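Local coordinates for protein steroid delta-isomerase (Pseudomonas aeruginosa, PDB 3MSO) that probably acts as a steroid delta-isomerase or related NTF2-like enzyme on a small hydrophobic molecule held in its cone-shaped fold, at residues L33-A38 and D107-D112. Residues are numbered along the deposited sequence; the frame is centred on the assembly and turned at random.
Sequences LLHPDA and DGRIVD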
loop_
_atom_site.group_PDB
_atom_site.type_symbol
_atom_site.label_atom_id
_atom_site.label_comp_id
_atom_site.label_asym_id
_atom_site.label_seq_id
_atom_site.Cartn_x
_atom_site.Cartn_y
_atom_site.Cartn_z
ATOM N N LEU B 33 -13.304 -7.243 -27.303
ATOM C CA LEU B 33 -14.381 -6.867 -26.386
ATOM C C LEU B 33 -14.235 -5.460 -25.837
ATOM O O LEU B 33 -15.200 -4.928 -25.266
ATOM C CB LEU B 33 -14.498 -7.888 -25.216
ATOM C CG LEU B 33 -14.526 -9.388 -25.583
ATOM C CD1 LEU B 33 -14.613 -10.243 -24.363
ATOM C CD2 LEU B 33 -15.679 -9.728 -26.513
ATOM N N LEU B 34 -13.033 -4.862 -25.979
ATOM C CA LEU B 34 -12.732 -3.535 -25.440
ATOM C C LEU B 34 -12.972 -2.395 -26.413
ATOM O O LEU B 34 -12.750 -2.547 -27.624
ATOM C CB LEU B 34 -11.281 -3.463 -24.953
ATOM C CG LEU B 34 -10.846 -4.435 -23.884
ATOM C CD1 LEU B 34 -9.340 -4.367 -23.708
ATOM C CD2 LEU B 34 -11.555 -4.169 -22.575
ATOM N N HIS B 35 -13.375 -1.228 -25.866
ATOM C CA HIS B 35 -13.541 -0.010 -26.648
ATOM C C HIS B 35 -12.109 0.467 -26.864
ATOM O O HIS B 35 -11.300 0.291 -25.955
ATOM C CB HIS B 35 -14.341 1.052 -25.867
ATOM C CG HIS B 35 -14.640 2.283 -26.664
ATOM N ND1 HIS B 35 -13.713 3.306 -26.780
ATOM C CD2 HIS B 35 -15.733 2.604 -27.396
ATOM C CE1 HIS B 35 -14.274 4.216 -27.563
ATOM N NE2 HIS B 35 -15.490 3.837 -27.962
ATOM N N PRO B 36 -11.725 1.025 -28.033
ATOM C CA PRO B 36 -10.329 1.475 -28.205
ATOM C C PRO B 36 -9.810 2.365 -27.075
ATOM O O PRO B 36 -8.647 2.258 -26.706
ATOM C CB PRO B 36 -10.355 2.227 -29.537
ATOM C CG PRO B 36 -11.795 2.454 -29.831
ATOM C CD PRO B 36 -12.511 1.291 -29.250
ATOM N N ASP B 37 -10.687 3.190 -26.502
ATOM C CA ASP B 37 -10.360 4.120 -25.431
ATOM C C ASP B 37 -10.807 3.626 -24.067
ATOM O O ASP B 37 -10.987 4.437 -23.156
ATOM C CB ASP B 37 -10.984 5.499 -25.736
ATOM C CG ASP B 37 -10.575 6.095 -27.073
ATOM O OD1 ASP B 37 -9.390 5.923 -27.470
ATOM O OD2 ASP B 37 -11.422 6.758 -27.708
ATOM N N ALA B 38 -10.967 2.299 -23.911
ATOM C CA ALA B 38 -11.387 1.677 -22.651
ATOM C C ALA B 38 -10.463 2.073 -21.499
ATOM O O ALA B 38 -9.268 2.275 -21.693
ATOM C CB ALA B 38 -11.445 0.160 -22.789
ATOM N N ASP B 107 -23.002 -0.456 -28.278
ATOM C CA ASP B 107 -22.515 -1.503 -29.170
ATOM C C ASP B 107 -21.990 -2.744 -28.426
ATOM O O ASP B 107 -21.602 -3.718 -29.069
ATOM C CB ASP B 107 -21.487 -0.934 -30.193
ATOM C CG ASP B 107 -21.964 0.280 -30.986
ATOM O OD1 ASP B 107 -23.096 0.234 -31.524
ATOM O OD2 ASP B 107 -21.204 1.280 -31.068
ATOM N N GLY B 108 -22.040 -2.712 -27.095
ATOM C CA GLY B 108 -21.602 -3.795 -26.219
ATOM C C GLY B 108 -20.114 -3.819 -25.891
ATOM O O GLY B 108 -19.638 -4.777 -25.288
ATOM N N ARG B 109 -19.359 -2.772 -26.281
ATOM C CA ARG B 109 -17.923 -2.689 -26.024
ATOM C C ARG B 109 -17.686 -2.289 -24.568
ATOM O O ARG B 109 -18.404 -1.427 -24.043
ATOM C CB ARG B 109 -17.269 -1.627 -26.910
ATOM C CG ARG B 109 -17.530 -1.763 -28.390
ATOM C CD ARG B 109 -16.740 -0.714 -29.141
ATOM N NE ARG B 109 -17.266 -0.534 -30.483
ATOM C CZ ARG B 109 -18.200 0.355 -30.804
ATOM N NH1 ARG B 109 -18.691 1.176 -29.883
ATOM N NH2 ARG B 109 -18.648 0.434 -32.050
ATOM N N ILE B 110 -16.650 -2.892 -23.928
ATOM C CA ILE B 110 -16.251 -2.553 -22.560
ATOM C C ILE B 110 -15.616 -1.170 -22.620
ATOM O O ILE B 110 -14.681 -0.986 -23.389
ATOM C CB ILE B 110 -15.299 -3.621 -21.938
ATOM C CG1 ILE B 110 -16.012 -4.999 -21.771
ATOM C CG2 ILE B 110 -14.705 -3.116 -20.595
ATOM C CD1 ILE B 110 -15.073 -6.216 -21.542
ATOM N N VAL B 111 -16.135 -0.205 -21.835
ATOM C CA VAL B 111 -15.638 1.175 -21.764
ATOM C C VAL B 111 -14.938 1.483 -20.431
ATOM O O VAL B 111 -13.976 2.250 -20.403
ATOM C CB VAL B 111 -16.683 2.256 -22.152
ATOM C CG1 VAL B 111 -17.172 2.054 -23.582
ATOM C CG2 VAL B 111 -17.869 2.302 -21.175
ATOM N N ASP B 112 -15.415 0.895 -19.340
ATOM C CA ASP B 112 -14.853 1.092 -18.014
ATOM C C ASP B 112 -14.803 -0.262 -17.261
ATOM O O ASP B 112 -15.800 -0.978 -17.180
ATOM C CB ASP B 112 -15.671 2.148 -17.243
ATOM C CG ASP B 112 -14.984 2.722 -16.017
ATOM O OD1 ASP B 112 -15.124 2.132 -14.924
ATOM O OD2 ASP B 112 -14.364 3.795 -16.135
#
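A one-residue parallel bridge, Leu34 beside Ile110, joins the short strand 34-35 to the beginning of strand 110-118. Two backbone bonds flank it: Ile110 N reaches Leu33 O at 2.8 Å in an almost straight line (178°), and His35 N gives its hydrogen to Ile110 O, also at 2.8 Å. Both bridge side chains leave on the same face. There Leu34 CD2 lies 3.8 Å from Ile110 CB and also touches CG2, the two chains slanting across each other, while the extended Ile110 chain brings CD1 alongside Leu33 CB. Leu33 and Ile110 both pack on helix 9-23, Leu34 on helix 52-65, and Ile110 also on strand 94-104. In this alpha+beta fold of the NTF2 clan, a strongly curved mixed sheet is wrapped by helices, and the contact lies where the chain leaves helix 30-33 and turns into strand 38-41. A type I turn from His35 to Ala38 makes that corner, and Ala38 then sets its CA 3.5 Å from Val111 O in a C-H...O contact. With CG of His35 anti to the backbone N (chi1 -175°), both Arg109 CD, 3.9 Å from His35 CD2, and Val111 CG1 approach the CD2 side of the ring obliquely; His35 CB lies 3.8 Å from Val111 CG1. His35 ND1 accepts the N-H of Asp37 at 3.0 Å, which ties the ring to the turn and limits its rotation, and Pro36 CD sits over one ring face near its rim. The Arg109 guanidinium is nearly perpendicular to the imidazole (81°); its NH1 forms salt bridges with Asp107 OD2 and Asp105, though the hydrogen bonds from NH1 and NH2 to Asp107 OD2 are bent and weak. These acidic groups probably offset its positive charge beside the histidine. One step on, Val111 and Asp112 together face Arg103 in a classic beta bulge, with Asp112 OD2 salt-bridged to Arg41.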